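Local coordinates for protein cytochrome c552 (Thermochromatium tepidum, PDB 5ZE8) that probably transfers electrons at low potential through five bound heme c groups in a thermophilic purple sulfur photosynthetic bacterium, at residues V238-T243 and G315-N320; F352-A357 and T370-D375. One frame throughout, in Å; residues are numbered along the deposited sequence.

Interaction 1. Residues V238-T243 and G315-N320; sequences VPLCQT and GAPFRN. With HEC (heme c), chain C.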
loop_
_atom_site.group_PDB
_atom_site.type_symbol
_atom_site.label_atom_id
_atom_site.label_comp_id
_atom_site.label_asym_id
_atom_site.label_seq_id
_atom_site.Cartn_x
_atom_site.Cartn_y
_atom_site.Cartn_z
ATOM N N VAL A 238 12.749 12.110 8.625
ATOM C CA VAL A 238 11.943 12.643 7.551
ATOM C C VAL A 238 10.930 11.578 7.154
ATOM O O VAL A 238 11.328 10.414 6.964
ATOM C CB VAL A 238 12.771 12.976 6.346
ATOM C CG1 VAL A 238 11.873 13.642 5.324
ATOM C CG2 VAL A 238 13.849 13.975 6.756
ATOM N N PRO A 239 9.635 11.954 7.014
ATOM C CA PRO A 239 8.764 10.872 6.622
ATOM C C PRO A 239 9.066 10.334 5.228
ATOM O O PRO A 239 9.301 11.107 4.264
ATOM C CB PRO A 239 7.354 11.521 6.631
ATOM C CG PRO A 239 7.484 12.685 7.501
ATOM C CD PRO A 239 8.898 13.183 7.378
ATOM N N LEU A 240 9.009 9.017 5.102
ATOM C CA LEU A 240 9.059 8.334 3.800
ATOM C C LEU A 240 7.636 7.933 3.395
ATOM O O LEU A 240 7.126 8.252 2.303
ATOM C CB LEU A 240 9.952 7.075 3.893
ATOM C CG LEU A 240 11.395 7.347 4.276
ATOM C CD1 LEU A 240 12.027 6.037 4.711
ATOM C CD2 LEU A 240 12.105 7.914 3.053
ATOM N N CYS A 241 6.951 7.271 4.328
ATOM C CA CYS A 241 5.511 6.816 4.191
ATOM C C CYS A 241 4.743 7.522 5.294
ATOM O O CYS A 241 5.218 7.611 6.434
ATOM C CB CYS A 241 5.309 5.290 4.402
ATOM S SG CYS A 241 3.673 4.842 5.171
ATOM N N GLN A 242 3.543 8.031 5.016
ATOM C CA GLN A 242 2.873 8.856 6.033
ATOM C C GLN A 242 1.356 8.814 5.858
ATOM O O GLN A 242 0.632 9.800 6.123
ATOM C CB GLN A 242 3.415 10.276 6.003
ATOM C CG GLN A 242 3.261 10.967 4.642
ATOM C CD GLN A 242 4.341 12.032 4.356
ATOM O OE1 GLN A 242 4.541 12.930 5.151
ATOM N NE2 GLN A 242 4.986 11.944 3.183
ATOM N N THR A 243 0.913 7.624 5.552
ATOM C CA THR A 243 -0.545 7.374 5.319
ATOM C C THR A 243 -1.343 7.754 6.587
ATOM O O THR A 243 -2.429 8.347 6.498
ATOM C CB THR A 243 -0.823 5.906 4.998
ATOM O OG1 THR A 243 -0.105 5.516 3.862
ATOM C CG2 THR A 243 -2.345 5.621 4.744
ATOM N N GLY A 315 1.430 6.042 0.758
ATOM C CA GLY A 315 2.358 4.981 1.064
ATOM C C GLY A 315 3.801 5.241 0.630
ATOM O O GLY A 315 4.390 6.210 1.074
ATOM N N ALA A 316 4.380 4.309 -0.107
ATOM C CA ALA A 316 5.783 4.402 -0.470
ATOM C C ALA A 316 6.094 5.704 -1.147
ATOM O O ALA A 316 5.297 6.274 -1.899
ATOM C CB ALA A 316 6.155 3.230 -1.370
ATOM N N PRO A 317 7.286 6.247 -0.827
ATOM C CA PRO A 317 7.562 7.612 -1.222
ATOM C C PRO A 317 7.761 7.782 -2.712
ATOM O O PRO A 317 7.635 8.900 -3.213
ATOM C CB PRO A 317 8.842 7.930 -0.436
ATOM C CG PRO A 317 9.478 6.613 -0.230
ATOM C CD PRO A 317 8.279 5.765 0.149
ATOM N N PHE A 318 7.939 6.639 -3.404
ATOM C CA PHE A 318 8.229 6.721 -4.824
ATOM C C PHE A 318 6.982 6.599 -5.721
ATOM O O PHE A 318 7.130 6.669 -6.929
ATOM C CB PHE A 318 9.228 5.773 -5.329
ATOM C CG PHE A 318 9.503 4.687 -4.421
ATOM C CD1 PHE A 318 8.591 3.628 -4.316
ATOM C CD2 PHE A 318 10.615 4.741 -3.629
ATOM C CE1 PHE A 318 8.858 2.594 -3.411
ATOM C CE2 PHE A 318 10.875 3.718 -2.680
ATOM C CZ PHE A 318 9.981 2.656 -2.568
ATOM N N ARG A 319 5.813 6.382 -5.114
ATOM C CA ARG A 319 4.640 6.396 -5.890
ATOM C C ARG A 319 4.435 7.796 -6.510
ATOM O O ARG A 319 4.644 8.840 -5.882
ATOM C CB ARG A 319 3.410 6.099 -5.040
ATOM C CG ARG A 319 3.376 4.822 -4.278
ATOM C CD ARG A 319 3.612 3.634 -5.176
ATOM N NE ARG A 319 3.259 2.384 -4.510
ATOM C CZ ARG A 319 4.017 1.308 -4.389
ATOM N NH1 ARG A 319 3.527 0.246 -3.771
ATOM N NH2 ARG A 319 5.299 1.316 -4.836
ATOM N N ASN A 320 3.957 7.771 -7.741
ATOM C CA ASN A 320 3.690 9.014 -8.440
ATOM C C ASN A 320 2.678 8.910 -9.535
ATOM O O ASN A 320 2.534 7.870 -10.143
ATOM C CB ASN A 320 5.001 9.594 -8.958
ATOM C CG ASN A 320 5.631 8.746 -10.032
ATOM O OD1 ASN A 320 5.346 8.955 -11.208
ATOM N ND2 ASN A 320 6.444 7.738 -9.631
HETATM FE FE HEC C . 8.515 -1.256 3.054
HETATM C CHA HEC C . 6.386 -0.992 0.354
HETATM C CHB HEC C . 11.140 -1.489 0.911
HETATM C CHC HEC C . 10.641 -1.179 5.637
HETATM C CHD HEC C . 5.907 -1.012 5.197
HETATM N NA HEC C . 8.783 -1.225 1.104
HETATM C C1A HEC C . 7.752 -1.126 0.117
HETATM C C2A HEC C . 8.318 -0.967 -1.196
HETATM C C3A HEC C . 9.637 -1.073 -1.051
HETATM C C4A HEC C . 9.910 -1.213 0.344
HETATM C CMA HEC C . 10.690 -0.976 -2.109
HETATM C CAA HEC C . 7.577 -0.898 -2.477
HETATM C CBA HEC C . 7.182 -2.349 -2.868
HETATM C CGA HEC C . 6.376 -2.543 -4.112
HETATM O O1A HEC C . 6.081 -3.702 -4.589
HETATM O O2A HEC C . 5.922 -1.554 -4.774
HETATM N NB HEC C . 10.542 -1.411 3.206
HETATM C C1B HEC C . 11.422 -1.566 2.241
HETATM C C2B HEC C . 12.713 -1.777 2.815
HETATM C C3B HEC C . 12.662 -1.636 4.162
HETATM C C4B HEC C . 11.215 -1.368 4.403
HETATM C CMB HEC C . 13.931 -2.028 1.989
HETATM C CAB HEC C . 13.694 -1.680 5.203
HETATM C CBB HEC C . 14.891 -0.969 4.943
HETATM N NC HEC C . 8.317 -1.102 5.020
HETATM C C1C HEC C . 9.331 -1.016 6.003
HETATM C C2C HEC C . 8.799 -0.854 7.310
HETATM C C3C HEC C . 7.429 -0.872 7.192
HETATM C C4C HEC C . 7.167 -1.038 5.761
HETATM C CMC HEC C . 9.596 -0.788 8.562
HETATM C CAC HEC C . 6.403 -0.750 8.244
HETATM C CBC HEC C . 6.522 0.399 9.074
HETATM N ND HEC C . 6.582 -1.117 2.828
HETATM C C1D HEC C . 5.631 -1.062 3.796
HETATM C C2D HEC C . 4.303 -0.924 3.255
HETATM C C3D HEC C . 4.434 -0.850 1.932
HETATM C C4D HEC C . 5.871 -0.973 1.658
HETATM C CMD HEC C . 3.057 -0.795 4.065
HETATM C CAD HEC C . 3.313 -0.725 0.891
HETATM C CBD HEC C . 3.212 0.738 0.614
HETATM C CGD HEC C . 2.192 1.089 -0.471
HETATM O O1D HEC C . 1.391 0.302 -0.896
HETATM O O2D HEC C . 2.229 2.253 -0.999
HETATM O O HOH W 1 4.603 9.209 1.117
HETATM O O HOH W 2 2.373 8.367 2.515
#

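Interaction 2. Residues F352-A357 and T370-D375; sequences FAYGLA and TKPGDD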
loop_
_atom_site.group_PDB
_atom_site.type_symbol
_atom_site.label_atom_id
_atom_site.label_comp_id
_atom_site.label_asym_id
_atom_site.label_seq_id
_atom_site.Cartn_x
_atom_site.Cartn_y
_atom_site.Cartn_z
ATOM N N PHE A 352 2.492 14.468 -9.801
ATOM C CA PHE A 352 1.890 14.363 -8.493
ATOM C C PHE A 352 2.740 13.363 -7.721
ATOM O O PHE A 352 2.703 12.124 -7.914
ATOM C CB PHE A 352 0.475 13.794 -8.645
ATOM C CG PHE A 352 -0.441 14.642 -9.490
ATOM C CD1 PHE A 352 -0.435 14.514 -10.854
ATOM C CD2 PHE A 352 -1.246 15.582 -8.918
ATOM C CE1 PHE A 352 -1.270 15.281 -11.662
ATOM C CE2 PHE A 352 -2.097 16.374 -9.725
ATOM C CZ PHE A 352 -2.088 16.209 -11.056
ATOM N N ALA A 353 3.570 13.898 -6.871
ATOM C CA ALA A 353 4.681 13.109 -6.252
ATOM C C ALA A 353 5.198 13.798 -4.984
ATOM O O ALA A 353 4.966 14.984 -4.754
ATOM C CB ALA A 353 5.833 12.927 -7.197
ATOM N N TYR A 354 5.900 13.022 -4.201
ATOM C CA TYR A 354 6.604 13.455 -2.985
ATOM C C TYR A 354 8.092 13.371 -3.247
ATOM O O TYR A 354 8.567 12.450 -3.914
ATOM C CB TYR A 354 6.208 12.525 -1.857
ATOM C CG TYR A 354 6.863 12.830 -0.510
ATOM C CD1 TYR A 354 6.754 14.073 0.078
ATOM C CD2 TYR A 354 7.552 11.821 0.197
ATOM C CE1 TYR A 354 7.366 14.317 1.325
ATOM C CE2 TYR A 354 8.146 12.059 1.405
ATOM C CZ TYR A 354 8.056 13.282 1.964
ATOM O OH TYR A 354 8.659 13.520 3.198
ATOM N N GLY A 355 8.860 14.331 -2.772
ATOM C CA GLY A 355 10.322 14.194 -2.822
ATOM C C GLY A 355 10.848 14.503 -1.416
ATOM O O GLY A 355 10.095 15.075 -0.533
ATOM N N LEU A 356 12.114 14.107 -1.228
ATOM C CA LEU A 356 12.851 14.495 -0.025
ATOM C C LEU A 356 14.028 15.373 -0.425
ATOM O O LEU A 356 14.460 15.404 -1.612
ATOM C CB LEU A 356 13.329 13.273 0.714
ATOM C CG LEU A 356 12.198 12.252 0.964
ATOM C CD1 LEU A 356 12.320 11.074 0.043
ATOM C CD2 LEU A 356 12.271 11.792 2.373
ATOM N N ALA A 357 14.536 16.076 0.571
ATOM C CA ALA A 357 15.499 17.120 0.299
ATOM C C ALA A 357 16.584 17.154 1.327
ATOM O O ALA A 357 16.465 16.547 2.386
ATOM C CB ALA A 357 14.767 18.447 0.266
ATOM N N THR A 370 17.384 15.223 4.931
ATOM C CA THR A 370 17.198 15.815 6.240
ATOM C C THR A 370 15.918 16.609 6.314
ATOM O O THR A 370 15.581 17.023 7.372
ATOM C CB THR A 370 18.339 16.811 6.550
ATOM O OG1 THR A 370 18.414 17.754 5.472
ATOM C CG2 THR A 370 19.625 16.115 6.722
ATOM N N LYS A 371 15.186 16.845 5.212
ATOM C CA LYS A 371 13.981 17.696 5.152
ATOM C C LYS A 371 12.971 17.078 4.097
ATOM O O LYS A 371 13.421 16.473 3.107
ATOM C CB LYS A 371 14.392 19.153 4.699
ATOM C CG LYS A 371 15.292 19.901 5.729
ATOM C CD LYS A 371 15.669 21.349 5.353
ATOM C CE LYS A 371 16.590 22.081 6.352
ATOM N NZ LYS A 371 17.260 23.289 5.760
ATOM N N PRO A 372 11.644 17.186 4.355
ATOM C CA PRO A 372 10.694 16.885 3.260
ATOM C C PRO A 372 10.969 17.784 2.069
ATOM O O PRO A 372 11.294 18.964 2.259
ATOM C CB PRO A 372 9.333 17.208 3.854
ATOM C CG PRO A 372 9.524 17.210 5.342
ATOM C CD PRO A 372 10.947 17.655 5.569
ATOM N N GLY A 373 10.814 17.240 0.870
ATOM C CA GLY A 373 10.755 18.046 -0.359
ATOM C C GLY A 373 9.330 18.488 -0.635
ATOM O O GLY A 373 8.442 18.367 0.224
ATOM N N ASP A 374 9.095 18.981 -1.824
ATOM C CA ASP A 374 7.736 19.396 -2.154
ATOM C C ASP A 374 6.861 18.142 -2.328
ATOM O O ASP A 374 7.356 17.078 -2.721
ATOM C CB ASP A 374 7.613 20.207 -3.443
ATOM C CG ASP A 374 8.645 21.279 -3.566
ATOM O OD1 ASP A 374 9.096 21.802 -2.492
ATOM O OD2 ASP A 374 9.056 21.495 -4.738
ATOM N N ASP A 375 5.589 18.340 -2.037
ATOM C CA ASP A 375 4.576 17.289 -2.139
ATOM C C ASP A 375 3.472 17.785 -2.958
ATOM O O ASP A 375 2.630 18.624 -2.510
ATOM C CB ASP A 375 4.009 16.941 -0.757
ATOM C CG ASP A 375 3.080 15.771 -0.753
ATOM O OD1 ASP A 375 2.806 15.222 -1.807
ATOM O OD2 ASP A 375 2.544 15.422 0.341
#

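Interaction 1. Residues V238-T243 and G315-N320
Thr243 holds OG1 beside its backbone N (chi1 -59°), which turns the hydroxyl toward Gly315 and lets it bond to Thr314; OG1 comes within 3.5 Å of Gly315 N. Gly315 has a positive phi of 86°, and a beta carbon there would run into propionate oxygen O2D of the heme. Its carbonyl is turned toward the other segment, where Gly315 O meets Cys241 CA at 3.4 Å in a CA-H...O contact. Water supplies the remaining polar link. One molecule, 2.9 Å from Leu240 O and 3.0 Å from Gly315 O, lies within hydrogen-bonding reach of both carbonyl oxygens; a second accepts from Gln242 N at 2.8 Å and also from Gly315 N. Beside these waters the Pro317 ring closes on the Leu240 backbone, with CB 3.2 Å from Leu240 O and CG near Leu240 CB. The same loop grips the heme: Ala316 N donates to O2D at 3.1 Å (163°), while Arg319, its chain bent at chi2, brings NH1 and NH2 to O2A of the other propionate and NE to a second heme. The contact sets the propionate-binding loop beside the short strand 239-241, which pairs with strand 232-233 through a classic bulge opposite Arg232. Gln242 occupies the N-cap position of helix 243-250, and the loop continues into strand 320-328.

Interaction 2. Residues F352-A357 and T370-D375
Ala357 and Lys371 pair through their backbones, Ala357 N donating to Lys371 O at 2.8 Å. In return Ala357 O takes two donors, Thr370 N at 3.0 Å in its carbonyl plane and Lys371 N at 3.1 Å from above that plane, the signature of a classic bulge. Farther along, Gly355 N donates to Asp374 O at 3.1 Å, nearly in line with the carbonyl bond. Gly373 N reaches Gly355 O at 2.7 Å, again from above the carbonyl plane, and a beta carbon on Gly373 would collide with that oxygen. Beyond the backbone, Tyr354 carries the packing. Its CG is anti to the backbone N (chi1 180°), and the ring meets both Asp375 CB and Pro372 CB at its edge; CD1 is 4.1 Å from the former and OH 3.8 Å from the latter. The ring and the Asp375 carboxylate are turned 66° apart, and that carboxylate makes a salt bridge to Arg377. The Tyr354 hydroxyl leaves the sheet to bond Pro239 O. A leucine in place of Tyr354 would probably leave Pro239 O without this donor and open a gap beside Pro372. On the other face of the sheet, Ala357 CB rests near the carbonyls of Lys371 and Pro372. Two successive strands running at 147°, joined by a 13-residue connection and shifted in register by one between Tyr354 and Leu356, make a bulged antiparallel beta hairpin at the edge of the six-stranded sheet.

Overall arrangement
Interaction 1 is buried, about 10 Å from the centre of the chain, whereas interaction 2, about 19 Å out, is partly exposed along its outer strand. Their chemistry follows their place: the heme-side contact relies on waters, a CA-H...O approach and propionate bonds, the hairpin on direct backbone hydrogen bonding between paired, bulged strands. Residues 315-320 run into strand 320-328, which pairs with strand 351-357, so the loop of interaction 1 leads into the sheet that holds interaction 2. They also touch directly, their centres about 9 Å apart. Val238 packs on Leu356 and against the backbone of Thr370 and Lys371, joining the heme-bearing part of the fold to the sheet.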